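Uncharacterized protein (Ruminococcus gnavus, PDB 4QAN) is of unknown function but adopts a cystatin-like fold as a divergent member of the NTF2-like superfamily and binds a metal ion. Local coordinates at residues S84-L89 with L297-M302; L136-V141 with V162-N167; V322-G327 with G339-R344. All coordinates share one frame; numbering follows the deposited sequence.

Interaction 1 (S84-L89 with L297-M302); sequences SYYFPL and LNPEYM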
loop_
_atom_site.group_PDB
_atom_site.type_symbol
_atom_site.label_atom_id
_atom_site.label_comp_id
_atom_site.label_asym_id
_atom_site.label_seq_id
_atom_site.Cartn_x
_atom_site.Cartn_y
_atom_site.Cartn_z
ATOM N N SER A 84 12.532 6.979 4.874
ATOM C CA SER A 84 11.508 7.727 4.136
ATOM C C SER A 84 11.509 7.448 2.611
ATOM O O SER A 84 10.476 7.589 1.967
ATOM C CB SER A 84 11.569 9.222 4.460
ATOM O OG SER A 84 12.837 9.756 4.177
ATOM N N TYR A 85 12.651 7.018 2.063
ATOM C CA TYR A 85 12.746 6.468 0.695
ATOM C C TYR A 85 11.528 5.620 0.273
ATOM O O TYR A 85 11.056 5.726 -0.849
ATOM C CB TYR A 85 14.014 5.608 0.595
ATOM C CG TYR A 85 14.220 4.893 -0.728
ATOM C CD1 TYR A 85 13.623 3.659 -0.987
ATOM C CD2 TYR A 85 15.051 5.427 -1.698
ATOM C CE1 TYR A 85 13.837 2.996 -2.192
ATOM C CE2 TYR A 85 15.263 4.783 -2.898
ATOM C CZ TYR A 85 14.660 3.575 -3.152
ATOM O OH TYR A 85 14.881 2.949 -4.360
ATOM N N TYR A 86 11.028 4.782 1.174
ATOM C CA TYR A 86 9.936 3.867 0.851
ATOM C C TYR A 86 8.531 4.469 0.758
ATOM O O TYR A 86 7.588 3.747 0.394
ATOM C CB TYR A 86 9.909 2.733 1.873
ATOM C CG TYR A 86 11.069 1.770 1.763
ATOM C CD1 TYR A 86 11.272 1.034 0.611
ATOM C CD2 TYR A 86 11.938 1.558 2.834
ATOM C CE1 TYR A 86 12.312 0.133 0.511
ATOM C CE2 TYR A 86 12.969 0.644 2.740
ATOM C CZ TYR A 86 13.150 -0.061 1.572
ATOM O OH TYR A 86 14.179 -0.975 1.459
ATOM N N PHE A 87 8.385 5.763 1.051
ATOM C CA PHE A 87 7.069 6.352 1.311
ATOM C C PHE A 87 6.021 6.039 0.246
ATOM O O PHE A 87 4.936 5.574 0.565
ATOM C CB PHE A 87 7.170 7.876 1.568
ATOM C CG PHE A 87 5.827 8.556 1.746
ATOM C CD1 PHE A 87 5.236 8.660 3.003
ATOM C CD2 PHE A 87 5.144 9.074 0.650
ATOM C CE1 PHE A 87 3.988 9.265 3.161
ATOM C CE2 PHE A 87 3.902 9.688 0.802
ATOM C CZ PHE A 87 3.324 9.781 2.058
ATOM N N PRO A 88 6.323 6.297 -1.029
ATOM C CA PRO A 88 5.250 5.996 -1.985
ATOM C C PRO A 88 4.791 4.526 -1.985
ATOM O O PRO A 88 3.614 4.255 -2.272
ATOM C CB PRO A 88 5.871 6.377 -3.332
ATOM C CG PRO A 88 6.956 7.382 -2.981
ATOM C CD PRO A 88 7.506 6.891 -1.674
ATOM N N LEU A 89 5.686 3.583 -1.677
ATOM C CA LEU A 89 5.280 2.169 -1.636
ATOM C C LEU A 89 4.347 1.900 -0.447
ATOM O O LEU A 89 3.378 1.174 -0.574
ATOM C CB LEU A 89 6.495 1.238 -1.576
ATOM C CG LEU A 89 7.559 1.424 -2.656
ATOM C CD1 LEU A 89 8.447 0.186 -2.755
ATOM C CD2 LEU A 89 6.920 1.711 -4.010
ATOM N N LEU A 297 17.016 -3.667 5.727
ATOM C CA LEU A 297 16.086 -3.050 4.778
ATOM C C LEU A 297 16.498 -1.633 4.343
ATOM O O LEU A 297 15.796 -1.000 3.555
ATOM C CB LEU A 297 14.667 -3.009 5.368
ATOM C CG LEU A 297 14.042 -4.358 5.723
ATOM C CD1 LEU A 297 12.767 -4.174 6.536
ATOM C CD2 LEU A 297 13.761 -5.150 4.460
ATOM N N ASN A 298 17.612 -1.128 4.859
ATOM C CA ASN A 298 18.102 0.205 4.494
ATOM C C ASN A 298 18.268 0.320 2.971
ATOM O O ASN A 298 19.025 -0.445 2.377
ATOM C CB ASN A 298 19.436 0.478 5.199
ATOM C CG ASN A 298 19.924 1.907 5.023
ATOM O OD1 ASN A 298 19.470 2.651 4.162
ATOM N ND2 ASN A 298 20.868 2.290 5.849
ATOM N N PRO A 299 17.553 1.262 2.333
ATOM C CA PRO A 299 17.639 1.385 0.883
ATOM C C PRO A 299 18.732 2.339 0.375
ATOM O O PRO A 299 18.795 2.596 -0.819
ATOM C CB PRO A 299 16.252 1.934 0.523
ATOM C CG PRO A 299 15.912 2.819 1.689
ATOM C CD PRO A 299 16.529 2.169 2.897
ATOM N N GLU A 300 19.588 2.854 1.252
ATOM C CA GLU A 300 20.581 3.860 0.854
ATOM C C GLU A 300 21.496 3.397 -0.284
ATOM O O GLU A 300 22.103 4.236 -0.957
ATOM C CB GLU A 300 21.449 4.283 2.044
ATOM C CG GLU A 300 22.434 3.202 2.463
ATOM C CD GLU A 300 23.203 3.510 3.738
ATOM O OE1 GLU A 300 23.254 4.685 4.167
ATOM O OE2 GLU A 300 23.769 2.546 4.301
ATOM N N TYR A 301 21.618 2.083 -0.490
ATOM C CA TYR A 301 22.495 1.546 -1.536
ATOM C C TYR A 301 21.798 1.280 -2.873
ATOM O O TYR A 301 22.441 0.821 -3.838
ATOM C CB TYR A 301 23.187 0.285 -1.046
ATOM C CG TYR A 301 24.080 0.514 0.143
ATOM C CD1 TYR A 301 25.215 1.307 0.032
ATOM C CD2 TYR A 301 23.802 -0.063 1.378
ATOM C CE1 TYR A 301 26.048 1.527 1.114
ATOM C CE2 TYR A 301 24.640 0.142 2.469
ATOM C CZ TYR A 301 25.762 0.941 2.327
ATOM O OH TYR A 301 26.615 1.167 3.388
HETATM N N MSE A 302 20.500 1.584 -2.937
HETATM C CA MSE A 302 19.750 1.536 -4.186
HETATM C C MSE A 302 20.313 2.495 -5.217
HETATM O O MSE A 302 20.089 2.331 -6.418
HETATM C CB MSE A 302 18.259 1.834 -3.956
HETATM C CG MSE A 302 17.568 0.716 -3.194
HETATM SE SE MSE A 302 17.566 -0.924 -4.298
HETATM C CE MSE A 302 17.591 -2.148 -2.774
#
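The backbone at Ser84-Tyr86 runs as a single 3-10 turn into helix 87-108, and its closest approach to the irregular chain of 297-302 puts the CA atoms of Tyr85 and Pro299 7.1 Å apart, so side chains must bridge the gap. Tyr85 has CG anti to its backbone N (chi1 176°), which turns the ring toward Pro299. The pyrrolidine slides over one ring face in a CH-pi contact, Pro299 CB standing 3.8 Å from the Tyr85 ring centroid and 24° off the ring normal. Its CG continues back along the tyrosine stem and comes 3.5 Å from Tyr85 CB. At the far end of the ring, Met302, a selenomethionine bent at chi2, crosses at about a right angle and brings its CB 3.6 Å from Tyr85 OH. That hydroxyl is hydrogen-bonded to Ile232 O, so a tyrosine can be packed here with its polar tip satisfied. Tyr86 has CG anti to its carbonyl carbon, beside the backbone N (chi1 -70°), and Tyr86 OH passes the proline to donate to Leu297 O at 2.6 Å. The donor lies in the carbonyl plane, making a short bond within a buried setting. Tyr86 CE2 meanwhile meets Pro299 CG at 3.8 Å. The compact, rigid, puckered proline ring thus offers CB and CG to both tyrosines, which also pack on each other. Asn298 shapes the loop through an Asx turn, its OD1 accepting from Glu300 N at 2.9 Å. The contact joins the loop between helix 287-296 and strand 305-314 to the start of helix 87-108. Lining this join, helix 254-275 packs against Tyr86 and Met302 through Leu275, helix 237-242 reaches Tyr85 with Leu237, and Tyr331 of strand 322-331 touches Met302.

Interaction 2 (L136-V141 with V162-N167); sequences LAAQEV and VQYEKN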
loop_
_atom_site.group_PDB
_atom_site.type_symbol
_atom_site.label_atom_id
_atom_site.label_comp_id
_atom_site.label_asym_id
_atom_site.label_seq_id
_atom_site.Cartn_x
_atom_site.Cartn_y
_atom_site.Cartn_z
ATOM N N LEU A 136 1.997 1.378 17.029
ATOM C CA LEU A 136 1.769 2.473 16.102
ATOM C C LEU A 136 2.596 3.717 16.422
ATOM O O LEU A 136 2.579 4.684 15.651
ATOM C CB LEU A 136 0.280 2.812 16.087
ATOM C CG LEU A 136 -0.662 1.685 15.640
ATOM C CD1 LEU A 136 -2.113 2.099 15.813
ATOM C CD2 LEU A 136 -0.411 1.309 14.198
ATOM N N ALA A 137 3.334 3.677 17.537
ATOM C CA ALA A 137 4.019 4.854 18.091
ATOM C C ALA A 137 3.042 6.030 18.239
ATOM O O ALA A 137 3.359 7.178 17.913
ATOM C CB ALA A 137 5.212 5.244 17.236
ATOM N N ALA A 138 1.852 5.718 18.746
ATOM C CA ALA A 138 0.750 6.668 18.803
ATOM C C ALA A 138 0.603 7.259 20.193
ATOM O O ALA A 138 0.971 6.637 21.187
ATOM C CB ALA A 138 -0.539 5.980 18.396
ATOM N N GLN A 139 0.048 8.462 20.256
ATOM C CA GLN A 139 -0.253 9.092 21.538
ATOM C C GLN A 139 -1.327 8.308 22.289
ATOM O O GLN A 139 -1.141 7.974 23.448
ATOM C CB GLN A 139 -0.715 10.528 21.332
ATOM C CG GLN A 139 0.349 11.437 20.751
ATOM C CD GLN A 139 -0.079 12.888 20.792
ATOM O OE1 GLN A 139 -1.141 13.246 20.277
ATOM N NE2 GLN A 139 0.736 13.732 21.417
ATOM N N GLU A 140 -2.442 8.026 21.617
ATOM C CA GLU A 140 -3.501 7.166 22.154
ATOM C C GLU A 140 -4.033 6.230 21.066
ATOM O O GLU A 140 -4.131 6.617 19.898
ATOM C CB GLU A 140 -4.688 7.992 22.666
ATOM C CG GLU A 140 -4.405 9.000 23.772
ATOM C CD GLU A 140 -5.669 9.418 24.517
ATOM O OE1 GLU A 140 -6.633 8.613 24.565
ATOM O OE2 GLU A 140 -5.707 10.550 25.058
ATOM N N VAL A 141 -4.370 5.004 21.457
ATOM C CA VAL A 141 -5.207 4.118 20.653
ATOM C C VAL A 141 -6.513 3.921 21.398
ATOM O O VAL A 141 -6.521 3.708 22.608
ATOM C CB VAL A 141 -4.537 2.746 20.400
ATOM C CG1 VAL A 141 -5.544 1.715 19.908
ATOM C CG2 VAL A 141 -3.420 2.890 19.386
ATOM N N VAL A 162 -6.880 6.045 16.213
ATOM C CA VAL A 162 -5.535 6.377 16.678
ATOM C C VAL A 162 -5.350 7.888 16.766
ATOM O O VAL A 162 -5.934 8.627 15.982
ATOM C CB VAL A 162 -4.455 5.693 15.800
ATOM C CG1 VAL A 162 -4.434 6.248 14.381
ATOM C CG2 VAL A 162 -3.087 5.807 16.450
ATOM N N GLN A 163 -4.583 8.335 17.761
ATOM C CA GLN A 163 -4.248 9.747 17.904
ATOM C C GLN A 163 -2.753 9.993 17.692
ATOM O O GLN A 163 -1.898 9.296 18.276
ATOM C CB GLN A 163 -4.653 10.276 19.284
ATOM C CG GLN A 163 -4.683 11.797 19.356
ATOM C CD GLN A 163 -4.762 12.322 20.783
ATOM O OE1 GLN A 163 -3.997 11.905 21.652
ATOM N NE2 GLN A 163 -5.687 13.246 21.028
ATOM N N TYR A 164 -2.454 10.975 16.842
ATOM C CA TYR A 164 -1.107 11.503 16.690
ATOM C C TYR A 164 -1.188 13.014 16.785
ATOM O O TYR A 164 -2.023 13.628 16.128
ATOM C CB TYR A 164 -0.511 11.147 15.337
ATOM C CG TYR A 164 -0.322 9.680 15.054
ATOM C CD1 TYR A 164 0.868 9.028 15.376
ATOM C CD2 TYR A 164 -1.316 8.952 14.422
ATOM C CE1 TYR A 164 1.049 7.681 15.082
ATOM C CE2 TYR A 164 -1.148 7.610 14.133
ATOM C CZ TYR A 164 0.034 6.977 14.456
ATOM O OH TYR A 164 0.176 5.637 14.147
ATOM N N GLU A 165 -0.308 13.600 17.592
ATOM C CA GLU A 165 -0.240 15.050 17.783
ATOM C C GLU A 165 -1.617 15.673 18.001
ATOM O O GLU A 165 -1.952 16.709 17.420
ATOM C CB GLU A 165 0.482 15.708 16.604
ATOM C CG GLU A 165 1.817 15.052 16.285
ATOM C CD GLU A 165 2.870 16.033 15.803
ATOM O OE1 GLU A 165 3.416 16.786 16.644
ATOM O OE2 GLU A 165 3.170 16.032 14.586
ATOM N N LYS A 166 -2.403 15.028 18.856
ATOM C CA LYS A 166 -3.700 15.549 19.300
ATOM C C LYS A 166 -4.785 15.492 18.217
ATOM O O LYS A 166 -5.813 16.144 18.345
ATOM C CB LYS A 166 -3.548 16.980 19.844
ATOM C CG LYS A 166 -2.199 17.266 20.508
ATOM C CD LYS A 166 -2.261 18.399 21.519
ATOM C CE LYS A 166 -2.240 17.856 22.939
ATOM N NZ LYS A 166 -2.349 18.942 23.949
ATOM N N ASN A 167 -4.562 14.706 17.162
ATOM C CA ASN A 167 -5.537 14.579 16.071
ATOM C C ASN A 167 -5.871 13.127 15.812
ATOM O O ASN A 167 -4.970 12.310 15.638
ATOM C CB ASN A 167 -4.980 15.171 14.786
ATOM C CG ASN A 167 -4.799 16.666 14.865
ATOM O OD1 ASN A 167 -5.545 17.365 15.556
ATOM N ND2 ASN A 167 -3.806 17.170 14.148
#
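Val162 places CG1 in the crowded position between its backbone N and carbonyl carbon (chi1 67°), which leaves CG2 anti to N and aimed at residues 136-141, while Tyr164 swings CG beside its own N (chi1 -63°) and brings its ring alongside 136-138. Val162 CG2 meets Ala138 CB at 3.2 Å, a squeezed, locally strained contact even for a small methyl, and touches Leu136 CD1 at 3.9 Å. The same Ala138 CB lies over one face of the Tyr164 ring. Tyr164 OH donates to Leu136 O at 3.0 Å, from above the carbonyl plane, so the tyrosine ties its strand to the helix end. Gln139 extends beyond CG until OE1 accepts from Lys166 N at 2.6 Å, with an N-H...O angle of 150° in the plane of the amide carbonyl; a long amide side chain can thus reach into the type I' turn of Tyr164-Asn167. Backbone bonds link the approach to strand 140-150 with strand 153-164: Gln139 N to Gln163 O, 2.9 Å, is bent, and Gln163 N to Glu140 O, 2.8 Å, is straighter. Glu140 and Gln163 lie side by side, both touching Trp168, whereas Val141 and Val162 face the buried side. Ala137, with positive phi, is the C-prime residue of a Schellman motif that ends helix 126-135 and turns the chain into the antiparallel hairpin of a cystatin-like fold.

Interaction 3 (V322-G327 with G339-R344); sequences VKQYAG and GYTLCR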
loop_
_atom_site.group_PDB
_atom_site.type_symbol
_atom_site.label_atom_id
_atom_site.label_comp_id
_atom_site.label_asym_id
_atom_site.label_seq_id
_atom_site.Cartn_x
_atom_site.Cartn_y
_atom_site.Cartn_z
ATOM N N VAL A 322 2.679 -6.691 -26.533
ATOM C CA VAL A 322 3.218 -7.153 -25.259
ATOM C C VAL A 322 4.508 -7.947 -25.445
ATOM O O VAL A 322 4.556 -8.902 -26.208
ATOM C CB VAL A 322 2.154 -7.914 -24.441
ATOM C CG1 VAL A 322 2.761 -8.630 -23.246
ATOM C CG2 VAL A 322 1.116 -6.914 -23.937
ATOM N N LYS A 323 5.558 -7.519 -24.746
ATOM C CA LYS A 323 6.878 -8.108 -24.895
ATOM C C LYS A 323 7.581 -8.355 -23.564
ATOM O O LYS A 323 7.496 -7.546 -22.637
ATOM C CB LYS A 323 7.737 -7.218 -25.783
ATOM C CG LYS A 323 7.146 -7.059 -27.172
ATOM C CD LYS A 323 8.110 -6.427 -28.156
ATOM C CE LYS A 323 7.468 -6.342 -29.536
ATOM N NZ LYS A 323 7.294 -7.675 -30.189
ATOM N N GLN A 324 8.280 -9.482 -23.480
ATOM C CA GLN A 324 9.034 -9.825 -22.284
ATOM C C GLN A 324 10.517 -9.504 -22.447
ATOM O O GLN A 324 11.127 -9.760 -23.494
ATOM C CB GLN A 324 8.861 -11.297 -21.944
ATOM C CG GLN A 324 7.514 -11.615 -21.343
ATOM C CD GLN A 324 7.335 -13.100 -21.106
ATOM O OE1 GLN A 324 8.061 -13.709 -20.322
ATOM N NE2 GLN A 324 6.363 -13.684 -21.776
ATOM N N TYR A 325 11.083 -8.947 -21.386
ATOM C CA TYR A 325 12.457 -8.507 -21.390
ATOM C C TYR A 325 13.099 -8.946 -20.082
ATOM O O TYR A 325 12.425 -9.004 -19.052
ATOM C CB TYR A 325 12.507 -6.969 -21.541
ATOM C CG TYR A 325 12.384 -6.502 -22.976
ATOM C CD1 TYR A 325 11.134 -6.355 -23.591
ATOM C CD2 TYR A 325 13.527 -6.219 -23.732
ATOM C CE1 TYR A 325 11.031 -5.947 -24.913
ATOM C CE2 TYR A 325 13.429 -5.808 -25.049
ATOM C CZ TYR A 325 12.181 -5.677 -25.636
ATOM O OH TYR A 325 12.107 -5.265 -26.952
ATOM N N ALA A 326 14.400 -9.236 -20.130
ATOM C CA ALA A 326 15.189 -9.530 -18.936
ATOM C C ALA A 326 16.053 -8.345 -18.576
ATOM O O ALA A 326 16.647 -7.722 -19.438
ATOM C CB ALA A 326 16.061 -10.753 -19.173
ATOM N N GLY A 327 16.103 -8.020 -17.292
ATOM C CA GLY A 327 17.008 -6.999 -16.767
ATOM C C GLY A 327 18.225 -7.701 -16.177
ATOM O O GLY A 327 18.079 -8.663 -15.419
ATOM N N GLY A 339 12.887 -10.212 -14.528
ATOM C CA GLY A 339 12.032 -10.228 -15.699
ATOM C C GLY A 339 11.007 -9.116 -15.728
ATOM O O GLY A 339 10.486 -8.706 -14.690
ATOM N N TYR A 340 10.727 -8.631 -16.934
ATOM C CA TYR A 340 9.706 -7.615 -17.175
ATOM C C TYR A 340 8.769 -8.075 -18.268
ATOM O O TYR A 340 9.158 -8.822 -19.164
ATOM C CB TYR A 340 10.336 -6.304 -17.638
ATOM C CG TYR A 340 11.169 -5.592 -16.611
ATOM C CD1 TYR A 340 12.499 -5.941 -16.407
ATOM C CD2 TYR A 340 10.634 -4.562 -15.866
ATOM C CE1 TYR A 340 13.271 -5.285 -15.476
ATOM C CE2 TYR A 340 11.390 -3.902 -14.931
ATOM C CZ TYR A 340 12.717 -4.260 -14.749
ATOM O OH TYR A 340 13.459 -3.599 -13.816
ATOM N N THR A 341 7.521 -7.637 -18.176
ATOM C CA THR A 341 6.568 -7.793 -19.269
ATOM C C THR A 341 6.140 -6.370 -19.549
ATOM O O THR A 341 5.708 -5.667 -18.633
ATOM C CB THR A 341 5.356 -8.678 -18.898
ATOM O OG1 THR A 341 5.790 -10.000 -18.574
ATOM C CG2 THR A 341 4.375 -8.761 -20.048
ATOM N N LEU A 342 6.302 -5.935 -20.796
ATOM C CA LEU A 342 6.029 -4.550 -21.189
ATOM C C LEU A 342 4.908 -4.475 -22.207
ATOM O O LEU A 342 4.764 -5.388 -23.044
ATOM C CB LEU A 342 7.288 -3.932 -21.778
ATOM C CG LEU A 342 8.445 -3.934 -20.768
ATOM C CD1 LEU A 342 9.735 -4.342 -21.452
ATOM C CD2 LEU A 342 8.566 -2.574 -20.103
ATOM N N CYS A 343 4.121 -3.396 -22.127
ATOM C CA CYS A 343 2.994 -3.177 -23.027
ATOM C C CYS A 343 3.080 -1.815 -23.729
ATOM O O CYS A 343 3.446 -0.794 -23.130
ATOM C CB CYS A 343 1.653 -3.315 -22.297
ATOM S SG CYS A 343 1.450 -2.163 -20.916
ATOM N N ARG A 344 2.717 -1.840 -25.006
ATOM C CA ARG A 344 2.798 -0.702 -25.911
ATOM C C ARG A 344 1.499 0.060 -25.842
ATOM O O ARG A 344 0.469 -0.470 -26.198
ATOM C CB ARG A 344 3.027 -1.221 -27.338
ATOM C CG ARG A 344 3.250 -0.201 -28.454
ATOM C CD ARG A 344 3.548 -0.965 -29.745
ATOM N NE ARG A 344 3.559 -0.156 -30.967
ATOM C CZ ARG A 344 4.576 0.596 -31.394
ATOM N NH1 ARG A 344 5.703 0.699 -30.695
ATOM N NH2 ARG A 344 4.458 1.273 -32.531
#
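Lys323 O is among the best-held polar atoms, with two contacts: Leu342 N donates to it at 2.7 Å in a nearly straight bond of 168°, and Thr341 CA adds a weaker CA-H...O contact at 3.5 Å. The carbonyls of Leu342, Tyr325 and Tyr340 repeat this pattern. The return bond, Lys323 N to Leu342 O, is 2.8 Å, with the donor in the carbonyl plane. Two residues along, Tyr325 and Tyr340 form the second hydrogen-bonded pair; Tyr340 N reaches Tyr325 O at 2.7 Å nearly along the C=O axis, while Tyr325 N comes to Tyr340 O from above its carbonyl plane. On the face that carries both tyrosines, the Leu342 side chain crosses that of Tyr325 at about a right angle, its CD1 meeting the ring obliquely, 3.3 Å from Tyr325 CD1. The contact is tight, and the leucine is twisted from a relaxed rotamer (chi2 137°). Tyr340 turns its ring edge toward the backbone at Gly327, whose lack of a side chain lets the edge lie along it, and its hydroxyl is bonded to Tyr329 OH. On the other face, Val322 CG1 packs on Thr341 CG2 at 3.6 Å. Thr341 OG1 bonds Ser355 O and lies 3.6 Å from Gln324 CG, the two side chains running side by side. Threonine serves both needs, methyl to the valine and hydroxyl to a carbonyl. Gln324 OE1 accepts from Ala358 N, two residues before Ser360, a Mg(2+)-binding residue in this protein though no ion is bound here, so the glutamine probably helps position that loop. Strand 305-314 flanks 322-327 and strand 349-353 flanks 339-344, while helix 221-234 covers the face of Tyr325, Tyr340 and Leu342 with Pro221, Val225 and Ile229.

Overall arrangement
Along the chain, interaction 2 is nested inside the loop that interaction 1 closes, and interaction 3 follows both. Interactions 2 and 3 are hairpin pairings in different sheets, the antiparallel one built around strands 140-150 and 153-164 and the mixed one around strands 322-331 and 334-344. Their centres are 44 Å apart, on opposite sides of the chain's centre. Interaction 1 lies between them, 24 Å from the centre of interaction 2 and 25 Å from that of interaction 3, with no direct touch. It fastens the start of helix 87-108, which precedes the first sheet, to the loop leading into strand 305-314 of the second, and so helps connect the parts of the chain that carry the two sheets.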